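Local coordinates for N-acetylmuramoyl-l-alanine amidase (Bartonella henselae, PDB 3NE8), which probably cleaves the amide bond between N-acetylmuramic acid and L-alanine in peptidoglycan, as a zinc-dependent hydrolase that remodels the cell wall in cell division, at residues R37-E42 with Q211-I216; A94-I99 with P185-E190; N153-N158 with A217-Q222. All coordinates share one frame; numbering follows the deposited sequence.

Contact 1 of 3, residues R37-E42 with Q211-I216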
ATOM      1  N   ARG A  37     -16.908  -9.571  17.622  1.00  8.47           N
ATOM      2  CA  ARG A  37     -16.684 -10.942  18.070  1.00  8.52           C
ATOM      3  C   ARG A  37     -16.546 -11.899  16.873  1.00  9.27           C
ATOM      4  O   ARG A  37     -15.721 -12.818  16.891  1.00  9.97           O
ATOM      5  CB  ARG A  37     -17.799 -11.360  19.033  1.00  9.15           C
ATOM      6  CG  ARG A  37     -17.695 -10.646  20.367  1.00  8.07           C
ATOM      7  CD  ARG A  37     -18.935 -10.803  21.207  1.00  9.37           C
ATOM      8  NE  ARG A  37     -18.694 -10.367  22.585  1.00  9.12           N
ATOM      9  CZ  ARG A  37     -19.628 -10.291  23.528  1.00  8.86           C
ATOM     10  NH1 ARG A  37     -20.900 -10.545  23.234  1.00  9.81           N
ATOM     11  NH2 ARG A  37     -19.289  -9.935  24.765  1.00  9.88           N
ATOM     12  N   ALA A  38     -17.351 -11.685  15.833  1.00  8.48           N
ATOM     13  CA  ALA A  38     -17.254 -12.521  14.637  1.00  9.55           C
ATOM     14  C   ALA A  38     -15.918 -12.316  13.921  1.00  9.89           C
ATOM     15  O   ALA A  38     -15.303 -13.273  13.446  1.00  9.77           O
ATOM     16  CB  ALA A  38     -18.411 -12.226  13.695  1.00 10.99           C
ATOM     17  N   LEU A  39     -15.481 -11.065  13.830  1.00  9.05           N
ATOM     18  CA  LEU A  39     -14.203 -10.763  13.198  1.00  8.16           C
ATOM     19  C   LEU A  39     -13.045 -11.338  14.019  1.00  8.61           C
ATOM     20  O   LEU A  39     -12.097 -11.903  13.468  1.00  9.04           O
ATOM     21  CB  LEU A  39     -14.080  -9.257  12.961  1.00  8.89           C
ATOM     22  CG  LEU A  39     -12.778  -8.761  12.327  1.00  8.45           C
ATOM     23  CD1 LEU A  39     -12.455  -9.501  11.032  1.00  9.23           C
ATOM     24  CD2 LEU A  39     -12.893  -7.276  12.076  1.00 10.02           C
ATOM     25  N   ARG A  40     -13.130 -11.224  15.344  1.00  8.91           N
ATOM     26  CA  ARG A  40     -12.152 -11.895  16.198  1.00  8.84           C
ATOM     27  C   ARG A  40     -12.091 -13.394  15.902  1.00  9.67           C
ATOM     28  O   ARG A  40     -11.009 -13.966  15.739  1.00 10.01           O
ATOM     29  CB  ARG A  40     -12.486 -11.650  17.677  1.00  9.25           C
ATOM     30  CG  ARG A  40     -11.631 -12.435  18.679  1.00 10.88           C
ATOM     31  CD  ARG A  40     -12.119 -12.202  20.137  1.00 12.44           C
ATOM     32  NE  ARG A  40     -13.457 -12.752  20.379  1.00 14.33           N
ATOM     33  CZ  ARG A  40     -14.203 -12.507  21.462  1.00 15.11           C
ATOM     34  NH1 ARG A  40     -13.745 -11.707  22.393  1.00 14.69           N
ATOM     35  NH2 ARG A  40     -15.413 -13.047  21.603  1.00 17.70           N
ATOM     36  N   ASP A  41     -13.252 -14.031  15.815  1.00  9.47           N
ATOM     37  CA  ASP A  41     -13.303 -15.457  15.541  1.00  9.97           C
ATOM     38  C   ASP A  41     -12.653 -15.791  14.199  1.00 11.31           C
ATOM     39  O   ASP A  41     -11.895 -16.745  14.097  1.00 12.06           O
ATOM     40  CB  ASP A  41     -14.745 -15.949  15.556  1.00 12.44           C
ATOM     41  CG  ASP A  41     -14.853 -17.456  15.408  1.00 28.56           C
ATOM     42  OD1 ASP A  41     -14.338 -18.177  16.288  1.00 34.18           O
ATOM     43  OD2 ASP A  41     -15.455 -17.920  14.414  1.00 34.84           O
ATOM     44  N   GLU A  42     -12.965 -15.021  13.163  1.00 10.38           N
ATOM     45  CA  GLU A  42     -12.367 -15.263  11.855  1.00  9.26           C
ATOM     46  C   GLU A  42     -10.852 -15.100  11.907  1.00  9.17           C
ATOM     47  O   GLU A  42     -10.123 -15.891  11.316  1.00 11.53           O
ATOM     48  CB  GLU A  42     -12.985 -14.338  10.800  1.00 10.93           C
ATOM     49  CG  GLU A  42     -14.459 -14.621  10.493  1.00 13.67           C
ATOM     50  CD  GLU A  42     -14.699 -16.020   9.975  1.00 17.06           C
ATOM     51  OE1 GLU A  42     -13.950 -16.468   9.087  1.00 17.66           O
ATOM     52  OE2 GLU A  42     -15.648 -16.678  10.454  1.00 21.54           O
ATOM     53  N   GLN A 211     -19.859 -13.461   6.817  1.00 12.45           N
ATOM     54  CA  GLN A 211     -19.252 -13.360   5.492  1.00 13.26           C
ATOM     55  C   GLN A 211     -18.471 -12.057   5.339  1.00 12.96           C
ATOM     56  O   GLN A 211     -17.374 -12.039   4.773  1.00 12.66           O
ATOM     57  CB  GLN A 211     -20.317 -13.498   4.408  1.00 15.12           C
ATOM     58  CG  GLN A 211     -20.885 -14.916   4.351  1.00 21.03           C
ATOM     59  CD  GLN A 211     -22.134 -15.036   3.502  1.00 31.63           C
ATOM     60  OE1 GLN A 211     -22.582 -14.068   2.890  1.00 34.38           O
ATOM     61  NE2 GLN A 211     -22.707 -16.234   3.464  1.00 34.25           N
HETATM   62  N   MSE A 212     -19.009 -10.963   5.862  1.00 12.02           N
HETATM   63  CA  MSE A 212     -18.286  -9.705   5.798  1.00 11.57           C
HETATM   64  C   MSE A 212     -17.048  -9.749   6.680  1.00 10.59           C
HETATM   65  O   MSE A 212     -15.982  -9.265   6.286  1.00 10.69           O
HETATM   66  CB  MSE A 212     -19.176  -8.516   6.166  1.00 11.53           C
HETATM   67  CG  MSE A 212     -18.449  -7.192   6.056  1.00 12.37           C
HETATM   68 SE   MSE A 212     -19.632  -5.652   6.238  0.61 14.96          SE
HETATM   69  CE  MSE A 212     -18.299  -4.247   6.246  1.00 16.60           C
ATOM     70  N   ALA A 213     -17.187 -10.308   7.879  1.00 10.04           N
ATOM     71  CA  ALA A 213     -16.046 -10.446   8.769  1.00 10.30           C
ATOM     72  C   ALA A 213     -14.943 -11.285   8.126  1.00 10.23           C
ATOM     73  O   ALA A 213     -13.761 -10.975   8.269  1.00 10.60           O
ATOM     74  CB  ALA A 213     -16.490 -11.046  10.106  1.00 10.27           C
ATOM     75  N   ALA A 214     -15.322 -12.344   7.418  1.00 10.44           N
ATOM     76  CA  ALA A 214     -14.338 -13.194   6.754  1.00 11.25           C
ATOM     77  C   ALA A 214     -13.547 -12.410   5.711  1.00 10.53           C
ATOM     78  O   ALA A 214     -12.330 -12.600   5.566  1.00 12.02           O
ATOM     79  CB  ALA A 214     -14.999 -14.398   6.125  1.00 12.06           C
ATOM     80  N   SER A 215     -14.227 -11.528   4.980  1.00 10.56           N
ATOM     81  CA  SER A 215     -13.562 -10.712   3.974  1.00 10.10           C
ATOM     82  C   SER A 215     -12.590  -9.741   4.643  1.00 11.02           C
ATOM     83  O   SER A 215     -11.450  -9.568   4.202  1.00 12.17           O
ATOM     84  CB  SER A 215     -14.604  -9.947   3.162  1.00 11.88           C
ATOM     85  OG  SER A 215     -13.977  -9.110   2.200  1.00 12.37           O
ATOM     86  N   ILE A 216     -13.035  -9.090   5.710  1.00  9.96           N
ATOM     87  CA  ILE A 216     -12.143  -8.188   6.430  1.00  9.38           C
ATOM     88  C   ILE A 216     -10.937  -8.932   6.998  1.00  9.32           C
ATOM     89  O   ILE A 216      -9.810  -8.433   6.942  1.00  9.67           O
ATOM     90  CB  ILE A 216     -12.900  -7.390   7.506  1.00  9.78           C
ATOM     91  CG1 ILE A 216     -13.973  -6.526   6.838  1.00 12.39           C
ATOM     92  CG2 ILE A 216     -11.942  -6.539   8.335  1.00 10.74           C
ATOM     93  CD1 ILE A 216     -14.906  -5.856   7.786  1.00 13.93           C
TER
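A213 sets its methyl group against the backbone of L39, and this is where the two helices come nearest. The CA atoms of L39 and A213 are 4.8 Å apart. The axes of the two segments approach to 8.5 Å and cross at -51°, consistent with ridges-into-grooves packing. The approach is close because A213 and A38 have only methyl side chains here; L39 meets the A213 methyl through its backbone and CB. A213 CB lies 3.9 Å from L39 CA and 4.2 Å from A38 CB.

The apolar contacts continue from L39 to I216. L39 CG is anti to the backbone N (chi1 179°), and both methyls beyond it lie on I216 CG2, L39 CD2 slightly the nearer at 3.9 Å. L39 CD1 also makes van der Waals contact with a backbone carbonyl, 3.4 Å from A213 O. The L39 and I216 side chains cross at about a right angle.

E42 makes a different kind of contact. Its aliphatic part is used for packing, with E42 CG 3.9 Å from A214 N. The chain bends at chi2 (-60°), and the carboxylate oxygen E42 OE1 comes within 3.8 Å of A214 CB. The other oxygen, E42 OE2, has a long, weak ion pair with K45 on its own helix. The two segments are joined by neither a hydrogen bond nor a salt bridge.

F35, one turn before L39 on helix 28-45, extends the apolar contact by touching M212, A213 and I216. L39 and E42 also reach A217, the next residue of helix 206-227. M212, a selenomethionine, and S215 pack on L159 of helix 135-161, while M212 and I216 also reach I189 of strand 186-190. Helix 206-227 therefore joins helix 28-45, helix 135-161 and the central sheet.

Contact 2 of 3, residues A94-I99 with P185-E190; sequences ATVYTI and PSVLIE
Y97 and L188 face each other as a hydrogen-bonded antiparallel pair. Y97 N gives a nearly straight bond (171°) to L188 O at 2.8 Å, and L188 N returns one to Y97 O at 2.9 Å. T95 and E190 form a second pair of this kind, with T95 N 3.1 Å from E190 O. V96 and I189 make the non-hydrogen-bonded pair between them.

The Y97 and L188 side chains lie side by side and point the same way. Y97 CB is 3.8 Å from L188 O. With CG anti to the carbonyl carbon (chi1 -63°), the Y97 ring starts out beside L188. At the ring edge, Y97 CD2 meets the methyl L188 CD2 at 3.9 Å, and L188 O lies in the ring plane. The next rim atom, Y97 CE2, touches E190 CG at 3.6 Å. The ring and the E190 carboxylate are turned 88° apart. At the tip, Y97 OH is hydrogen-bonded to Y193 OH. The Y97 ring also packs edge-to-face with F176.

V96 and I189 point to the other face of the sheet, where V96 CG1 packs on V187 CB at 3.8 Å. Past the last direct backbone bond, a water links I99 N to S186 O.

This is the antiparallel step in the otherwise parallel order of the mixed sheet of a zinc amidase domain. It brings E190 to the metal site: E190 OE1 accepts from the backbone N of the zinc ligand D84, and E190 packs on H82, another ligand.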
ATOM      1  N   ALA A  94     -21.604  -1.002   2.815  1.00 12.15           N
ATOM      2  CA  ALA A  94     -20.378  -0.929   3.598  1.00 12.35           C
ATOM      3  C   ALA A  94     -19.543   0.277   3.175  1.00 11.69           C
ATOM      4  O   ALA A  94     -19.486   0.622   1.990  1.00 12.94           O
ATOM      5  CB  ALA A  94     -19.582  -2.220   3.460  1.00 14.07           C
ATOM      6  N   THR A  95     -18.901   0.912   4.153  1.00 10.76           N
ATOM      7  CA  THR A  95     -18.069   2.086   3.925  1.00 11.16           C
ATOM      8  C   THR A  95     -16.852   1.997   4.831  1.00 10.42           C
ATOM      9  O   THR A  95     -16.945   1.494   5.957  1.00 10.95           O
ATOM     10  CB  THR A  95     -18.808   3.396   4.311  1.00 11.70           C
ATOM     11  OG1 THR A  95     -20.166   3.349   3.862  1.00 12.43           O
ATOM     12  CG2 THR A  95     -18.137   4.616   3.705  1.00 12.78           C
ATOM     13  N   VAL A  96     -15.715   2.499   4.356  1.00  9.74           N
ATOM     14  CA  VAL A  96     -14.521   2.616   5.187  1.00 10.23           C
ATOM     15  C   VAL A  96     -14.094   4.073   5.247  1.00 10.76           C
ATOM     16  O   VAL A  96     -13.954   4.737   4.203  1.00 11.83           O
ATOM     17  CB  VAL A  96     -13.351   1.758   4.677  1.00 11.64           C
ATOM     18  CG1 VAL A  96     -12.201   1.797   5.681  1.00 12.10           C
ATOM     19  CG2 VAL A  96     -13.791   0.331   4.427  1.00 13.57           C
ATOM     20  N   TYR A  97     -13.890   4.575   6.458  1.00  9.72           N
ATOM     21  CA  TYR A  97     -13.434   5.939   6.682  1.00  9.58           C
ATOM     22  C   TYR A  97     -12.029   5.962   7.261  1.00 10.01           C
ATOM     23  O   TYR A  97     -11.679   5.159   8.128  1.00  9.41           O
ATOM     24  CB  TYR A  97     -14.358   6.698   7.648  1.00 10.26           C
ATOM     25  CG  TYR A  97     -15.766   6.875   7.147  1.00 10.64           C
ATOM     26  CD1 TYR A  97     -16.152   8.051   6.516  1.00 11.48           C
ATOM     27  CD2 TYR A  97     -16.712   5.873   7.303  1.00 11.67           C
ATOM     28  CE1 TYR A  97     -17.452   8.218   6.052  1.00 12.55           C
ATOM     29  CE2 TYR A  97     -18.003   6.028   6.844  1.00 11.66           C
ATOM     30  CZ  TYR A  97     -18.373   7.201   6.215  1.00 11.17           C
ATOM     31  OH  TYR A  97     -19.661   7.372   5.733  1.00 13.33           O
ATOM     32  N   THR A  98     -11.223   6.894   6.764  1.00  9.77           N
ATOM     33  CA  THR A  98      -9.941   7.233   7.372  1.00  9.75           C
ATOM     34  C   THR A  98     -10.010   8.667   7.890  1.00  9.81           C
ATOM     35  O   THR A  98     -10.969   9.389   7.589  1.00 11.61           O
ATOM     36  CB  THR A  98      -8.788   7.083   6.369  1.00  9.76           C
ATOM     37  OG1 THR A  98      -9.131   7.725   5.133  1.00 11.33           O
ATOM     38  CG2 THR A  98      -8.544   5.616   6.098  1.00 10.91           C
ATOM     39  N   ILE A  99      -9.007   9.089   8.653  1.00 10.45           N
ATOM     40  CA  ILE A  99      -9.053  10.406   9.268  1.00 10.23           C
ATOM     41  C   ILE A  99      -8.579  11.489   8.303  1.00 11.98           C
ATOM     42  O   ILE A  99      -7.716  11.256   7.451  1.00 12.75           O
ATOM     43  CB  ILE A  99      -8.224  10.456  10.564  1.00 12.32           C
ATOM     44  CG1 ILE A  99      -8.623  11.677  11.405  1.00 15.76           C
ATOM     45  CG2 ILE A  99      -6.731  10.449  10.253  1.00 14.31           C
ATOM     46  CD1 ILE A  99      -8.070  11.674  12.813  1.00 17.03           C
ATOM     47  N   PRO A 185      -2.125   2.535  12.581  1.00  9.09           N
ATOM     48  CA  PRO A 185      -3.012   2.674  11.420  1.00  9.07           C
ATOM     49  C   PRO A 185      -4.443   2.394  11.859  1.00  8.64           C
ATOM     50  O   PRO A 185      -4.663   1.399  12.566  1.00  8.98           O
ATOM     51  CB  PRO A 185      -2.497   1.593  10.458  1.00  8.80           C
ATOM     52  CG  PRO A 185      -1.043   1.462  10.820  1.00 10.62           C
ATOM     53  CD  PRO A 185      -1.010   1.604  12.323  1.00 10.22           C
ATOM     54  N   SER A 186      -5.392   3.240  11.459  1.00  8.66           N
ATOM     55  CA  SER A 186      -6.749   3.202  11.994  1.00  8.80           C
ATOM     56  C   SER A 186      -7.773   3.457  10.908  1.00  8.56           C
ATOM     57  O   SER A 186      -7.614   4.396  10.103  1.00  9.12           O
ATOM     58  CB  SER A 186      -6.920   4.279  13.081  1.00  8.96           C
ATOM     59  OG  SER A 186      -6.046   4.072  14.180  1.00  9.59           O
ATOM     60  N   VAL A 187      -8.836   2.652  10.899  1.00  7.97           N
ATOM     61  CA  VAL A 187      -9.972   2.909  10.032  1.00  8.40           C
ATOM     62  C   VAL A 187     -11.262   2.736  10.817  1.00  8.15           C
ATOM     63  O   VAL A 187     -11.298   2.025  11.836  1.00  8.71           O
ATOM     64  CB  VAL A 187     -10.003   1.974   8.789  1.00  8.52           C
ATOM     65  CG1 VAL A 187      -8.728   2.118   7.960  1.00 10.16           C
ATOM     66  CG2 VAL A 187     -10.238   0.515   9.186  1.00 10.41           C
ATOM     67  N   LEU A 188     -12.324   3.357  10.323  1.00  8.68           N
ATOM     68  CA  LEU A 188     -13.662   3.175  10.856  1.00  8.55           C
ATOM     69  C   LEU A 188     -14.497   2.517   9.770  1.00  9.28           C
ATOM     70  O   LEU A 188     -14.605   3.037   8.652  1.00  9.83           O
ATOM     71  CB  LEU A 188     -14.257   4.520  11.287  1.00  9.85           C
ATOM     72  CG  LEU A 188     -15.630   4.486  11.966  1.00  9.18           C
ATOM     73  CD1 LEU A 188     -15.767   5.656  12.928  1.00 12.43           C
ATOM     74  CD2 LEU A 188     -16.770   4.464  10.966  1.00 11.37           C
ATOM     75  N   ILE A 189     -15.060   1.355  10.069  1.00  9.35           N
ATOM     76  CA  ILE A 189     -15.860   0.634   9.088  1.00  8.96           C
ATOM     77  C   ILE A 189     -17.319   0.695   9.471  1.00  8.91           C
ATOM     78  O   ILE A 189     -17.693   0.310  10.582  1.00  9.86           O
ATOM     79  CB  ILE A 189     -15.435  -0.833   8.965  1.00  9.16           C
ATOM     80  CG1 ILE A 189     -13.971  -0.911   8.530  1.00 10.74           C
ATOM     81  CG2 ILE A 189     -16.336  -1.572   7.975  1.00 11.58           C
ATOM     82  CD1 ILE A 189     -13.446  -2.325   8.360  1.00 12.39           C
ATOM     83  N   GLU A 190     -18.141   1.233   8.575  1.00 10.22           N
ATOM     84  CA  GLU A 190     -19.586   1.120   8.716  1.00 10.65           C
ATOM     85  C   GLU A 190     -19.968  -0.186   8.059  1.00 11.69           C
ATOM     86  O   GLU A 190     -19.805  -0.352   6.848  1.00 12.20           O
ATOM     87  CB  GLU A 190     -20.311   2.277   8.024  1.00 12.65           C
ATOM     88  CG  GLU A 190     -20.051   3.636   8.642  1.00 12.96           C
ATOM     89  CD  GLU A 190     -20.772   3.872   9.956  1.00 12.93           C
ATOM     90  OE1 GLU A 190     -21.639   3.061  10.348  1.00 11.99           O
ATOM     91  OE2 GLU A 190     -20.462   4.904  10.601  1.00 13.95           O
TER
HETATM   92  O   HOH W   1      -7.022   7.066   9.439  1.00 11.18           O

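Contact 3 of 3, residues N153-N158 with A217-Q222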
ATOM      1  N   ASN A 153      -8.158   0.809   1.364  1.00 11.85           N
ATOM      2  CA  ASN A 153      -8.225   0.429  -0.048  1.00 13.91           C
ATOM      3  C   ASN A 153      -8.381  -1.058  -0.221  1.00 12.66           C
ATOM      4  O   ASN A 153      -9.191  -1.523  -1.033  1.00 15.02           O
ATOM      5  CB  ASN A 153      -6.950   0.851  -0.785  1.00 17.03           C
ATOM      6  CG  ASN A 153      -6.961   2.300  -1.184  1.00 20.39           C
ATOM      7  OD1 ASN A 153      -8.008   2.949  -1.187  1.00 21.15           O
ATOM      8  ND2 ASN A 153      -5.787   2.824  -1.534  1.00 19.91           N
ATOM      9  N   ASN A 154      -7.604  -1.814   0.538  1.00 12.82           N
ATOM     10  CA  ASN A 154      -7.674  -3.255   0.417  1.00 15.46           C
ATOM     11  C   ASN A 154      -9.012  -3.804   0.896  1.00 12.94           C
ATOM     12  O   ASN A 154      -9.562  -4.719   0.284  1.00 13.98           O
ATOM     13  CB  ASN A 154      -6.527  -3.936   1.150  1.00 22.69           C
ATOM     14  CG  ASN A 154      -6.206  -5.294   0.561  1.00 24.41           C
ATOM     15  OD1 ASN A 154      -6.213  -5.470  -0.662  1.00 32.03           O
ATOM     16  ND2 ASN A 154      -5.923  -6.260   1.420  1.00 26.27           N
ATOM     17  N   VAL A 155      -9.532  -3.242   1.981  1.00 11.88           N
ATOM     18  CA  VAL A 155     -10.816  -3.690   2.497  1.00 10.68           C
ATOM     19  C   VAL A 155     -11.906  -3.515   1.446  1.00 11.54           C
ATOM     20  O   VAL A 155     -12.673  -4.437   1.179  1.00 12.07           O
ATOM     21  CB  VAL A 155     -11.193  -2.947   3.790  1.00 10.84           C
ATOM     22  CG1 VAL A 155     -12.651  -3.180   4.124  1.00 13.04           C
ATOM     23  CG2 VAL A 155     -10.307  -3.406   4.955  1.00 12.11           C
ATOM     24  N   VAL A 156     -11.953  -2.335   0.842  1.00 11.48           N
ATOM     25  CA  VAL A 156     -12.921  -2.057  -0.208  1.00 13.15           C
ATOM     26  C   VAL A 156     -12.764  -3.030  -1.376  1.00 12.93           C
ATOM     27  O   VAL A 156     -13.743  -3.593  -1.854  1.00 14.64           O
ATOM     28  CB  VAL A 156     -12.783  -0.609  -0.710  1.00 16.11           C
ATOM     29  CG1 VAL A 156     -13.515  -0.427  -2.036  1.00 17.24           C
ATOM     30  CG2 VAL A 156     -13.279   0.367   0.349  1.00 16.85           C
ATOM     31  N   SER A 157     -11.528  -3.235  -1.818  1.00 13.93           N
ATOM     32  CA  SER A 157     -11.258  -4.148  -2.929  1.00 14.54           C
ATOM     33  C   SER A 157     -11.797  -5.551  -2.645  1.00 15.18           C
ATOM     34  O   SER A 157     -12.459  -6.155  -3.486  1.00 15.79           O
ATOM     35  CB  SER A 157      -9.753  -4.211  -3.199  1.00 17.06           C
ATOM     36  OG  SER A 157      -9.461  -5.105  -4.264  1.00 23.35           O
ATOM     37  N   ASN A 158     -11.508  -6.078  -1.462  1.00 14.05           N
ATOM     38  CA  ASN A 158     -11.932  -7.434  -1.129  1.00 14.02           C
ATOM     39  C   ASN A 158     -13.424  -7.569  -0.841  1.00 13.94           C
ATOM     40  O   ASN A 158     -14.023  -8.594  -1.153  1.00 16.00           O
ATOM     41  CB  ASN A 158     -11.091  -8.002   0.011  1.00 14.37           C
ATOM     42  CG  ASN A 158      -9.692  -8.351  -0.439  1.00 14.96           C
ATOM     43  OD1 ASN A 158      -9.503  -8.893  -1.532  1.00 18.38           O
ATOM     44  ND2 ASN A 158      -8.711  -8.044   0.386  1.00 14.90           N
ATOM     45  N   ALA A 217     -11.149 -10.144   7.502  1.00  9.91           N
ATOM     46  CA  ALA A 217     -10.043 -10.936   8.040  1.00 10.02           C
ATOM     47  C   ALA A 217      -9.012 -11.241   6.954  1.00 11.06           C
ATOM     48  O   ALA A 217      -7.802 -11.182   7.201  1.00 10.92           O
ATOM     49  CB  ALA A 217     -10.555 -12.220   8.679  1.00 10.67           C
ATOM     50  N   TYR A 218      -9.481 -11.545   5.748  1.00 11.03           N
ATOM     51  CA  TYR A 218      -8.590 -11.763   4.618  1.00 12.60           C
ATOM     52  C   TYR A 218      -7.794 -10.495   4.317  1.00 10.86           C
ATOM     53  O   TYR A 218      -6.577 -10.554   4.090  1.00 11.62           O
ATOM     54  CB  TYR A 218      -9.398 -12.214   3.398  1.00 12.73           C
ATOM     55  CG  TYR A 218      -8.563 -12.485   2.166  1.00 15.94           C
ATOM     56  CD1 TYR A 218      -7.726 -13.590   2.097  1.00 23.98           C
ATOM     57  CD2 TYR A 218      -8.616 -11.635   1.073  1.00 18.71           C
ATOM     58  CE1 TYR A 218      -6.960 -13.840   0.964  1.00 24.91           C
ATOM     59  CE2 TYR A 218      -7.856 -11.880  -0.068  1.00 19.86           C
ATOM     60  CZ  TYR A 218      -7.033 -12.978  -0.109  1.00 20.71           C
ATOM     61  OH  TYR A 218      -6.288 -13.204  -1.246  1.00 24.72           O
ATOM     62  N   SER A 219      -8.467  -9.350   4.310  1.00 10.29           N
ATOM     63  CA  SER A 219      -7.783  -8.084   4.086  1.00 11.44           C
ATOM     64  C   SER A 219      -6.716  -7.837   5.133  1.00 10.53           C
ATOM     65  O   SER A 219      -5.636  -7.337   4.817  1.00 10.75           O
ATOM     66  CB  SER A 219      -8.764  -6.915   4.075  1.00 10.82           C
ATOM     67  OG  SER A 219      -9.638  -7.035   2.964  1.00 12.14           O
ATOM     68  N   ILE A 220      -7.023  -8.168   6.387  1.00 10.64           N
ATOM     69  CA  ILE A 220      -6.054  -8.021   7.467  1.00  9.70           C
ATOM     70  C   ILE A 220      -4.834  -8.908   7.253  1.00 10.23           C
ATOM     71  O   ILE A 220      -3.691  -8.468   7.438  1.00 10.10           O
ATOM     72  CB  ILE A 220      -6.702  -8.281   8.844  1.00  9.49           C
ATOM     73  CG1 ILE A 220      -7.696  -7.161   9.160  1.00  9.69           C
ATOM     74  CG2 ILE A 220      -5.626  -8.405   9.926  1.00 11.34           C
ATOM     75  CD1 ILE A 220      -8.589  -7.456  10.357  1.00 10.00           C
ATOM     76  N   ARG A 221      -5.041 -10.151   6.848  1.00 11.09           N
ATOM     77  CA  ARG A 221      -3.926 -11.046   6.549  0.50 11.77           C
ATOM     78  C   ARG A 221      -3.029 -10.481   5.444  1.00 11.06           C
ATOM     79  O   ARG A 221      -1.798 -10.549   5.524  1.00 12.97           O
ATOM     80  CB  ARG A 221      -4.446 -12.429   6.158  0.50 13.17           C
ATOM     81  CG  ARG A 221      -5.295 -13.091   7.236  0.50 17.66           C
ATOM     82  CD  ARG A 221      -4.454 -13.893   8.218  0.50 26.60           C
ATOM     83  NE  ARG A 221      -3.502 -13.066   8.953  0.50 32.83           N
ATOM     84  CZ  ARG A 221      -2.218 -13.371   9.109  0.50 32.49           C
ATOM     85  NH1 ARG A 221      -1.730 -14.485   8.582  0.50 35.06           N
ATOM     86  NH2 ARG A 221      -1.422 -12.563   9.796  0.50 28.97           N
ATOM     87  N   GLN A 222      -3.642  -9.925   4.402  1.00 11.65           N
ATOM     88  CA  GLN A 222      -2.864  -9.331   3.314  1.00 11.69           C
ATOM     89  C   GLN A 222      -2.082  -8.119   3.811  1.00 11.58           C
ATOM     90  O   GLN A 222      -0.923  -7.922   3.458  1.00 12.65           O
ATOM     91  CB  GLN A 222      -3.789  -8.929   2.172  1.00 14.60           C
ATOM     92  CG  GLN A 222      -4.373 -10.104   1.406  1.00 15.50           C
ATOM     93  CD  GLN A 222      -5.206  -9.652   0.234  1.00 19.61           C
ATOM     94  OE1 GLN A 222      -5.940  -8.670   0.324  1.00 20.09           O
ATOM     95  NE2 GLN A 222      -5.091 -10.364  -0.887  1.00 23.62           N
TER
HETATM   96  O   HOH W   2     -12.405  -6.797   3.036  1.00 11.59           O
HETATM   97  O   HOH W   3      -7.225  -9.494  -2.900  1.00 28.36           O
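N154 and N158 both give a side-chain N-H to one oxygen, Q222 OE1, and these bonds form the tight part of the contact. N154 ND2 is 2.6 Å from Q222 OE1, and N158 ND2 is 2.8 Å from the same atom. The two nitrogens come from opposite faces of the Q222 amide plane. N154 crosses Q222 at about a right angle, while N158 and Q222 meet tip to tip.

N158 ND2 also donates to S219 OG at 2.9 Å, along a nearly straight line (167°). Both acceptors lie close to the plane of the N158 amide. With CG anti to the carbonyl carbon (chi1 -73°), the N158 side chain sets out toward helix 206-227. Next to this polar group, S219 CB packs on V155 CG2 at 3.9 Å. A water between V155 O and S219 OG adds a further link, and S219 OG makes a weak hydrogen bond to S215 O.

The side at Y218 is looser. Y218 is exposed and makes van der Waals contact with N158, with Y218 CE2 3.7 Å from N158 OD1. N158 CG lies in the ring plane at the Y218 edge. Q222 CG covers part of one ring face near the rim. A second water donates to N158 OD1 at 2.7 Å and accepts from Q222 NE2.

Helices 135-161 and 206-227 are thus joined here by neutral amides and a hydroxyl. N158 uses both of its N-H groups as donors and its OD1 as an acceptor. This fixes which way its amide is turned, and Q222 is oriented by the matching partners.

Contacts 1 and 3 follow each other on helix 206-227, with centres 11 Å apart. The first joins it to helix 28-45 and the second to helix 135-161. Contact 2 lies in the sheet on which helices 135-161 and 206-227 pack, its centre 16 Å from that of contact 1 and 12 Å from that of contact 3. Side chains close both gaps. M212 CE reaches A94 CB at 3.7 Å, and V96 CG2 meets V155 CG1 at 3.7 Å. The E190 side chain of contact 2 comes within about 5 Å of the zinc, which is bound by H13, E28, H82, D84 and E115.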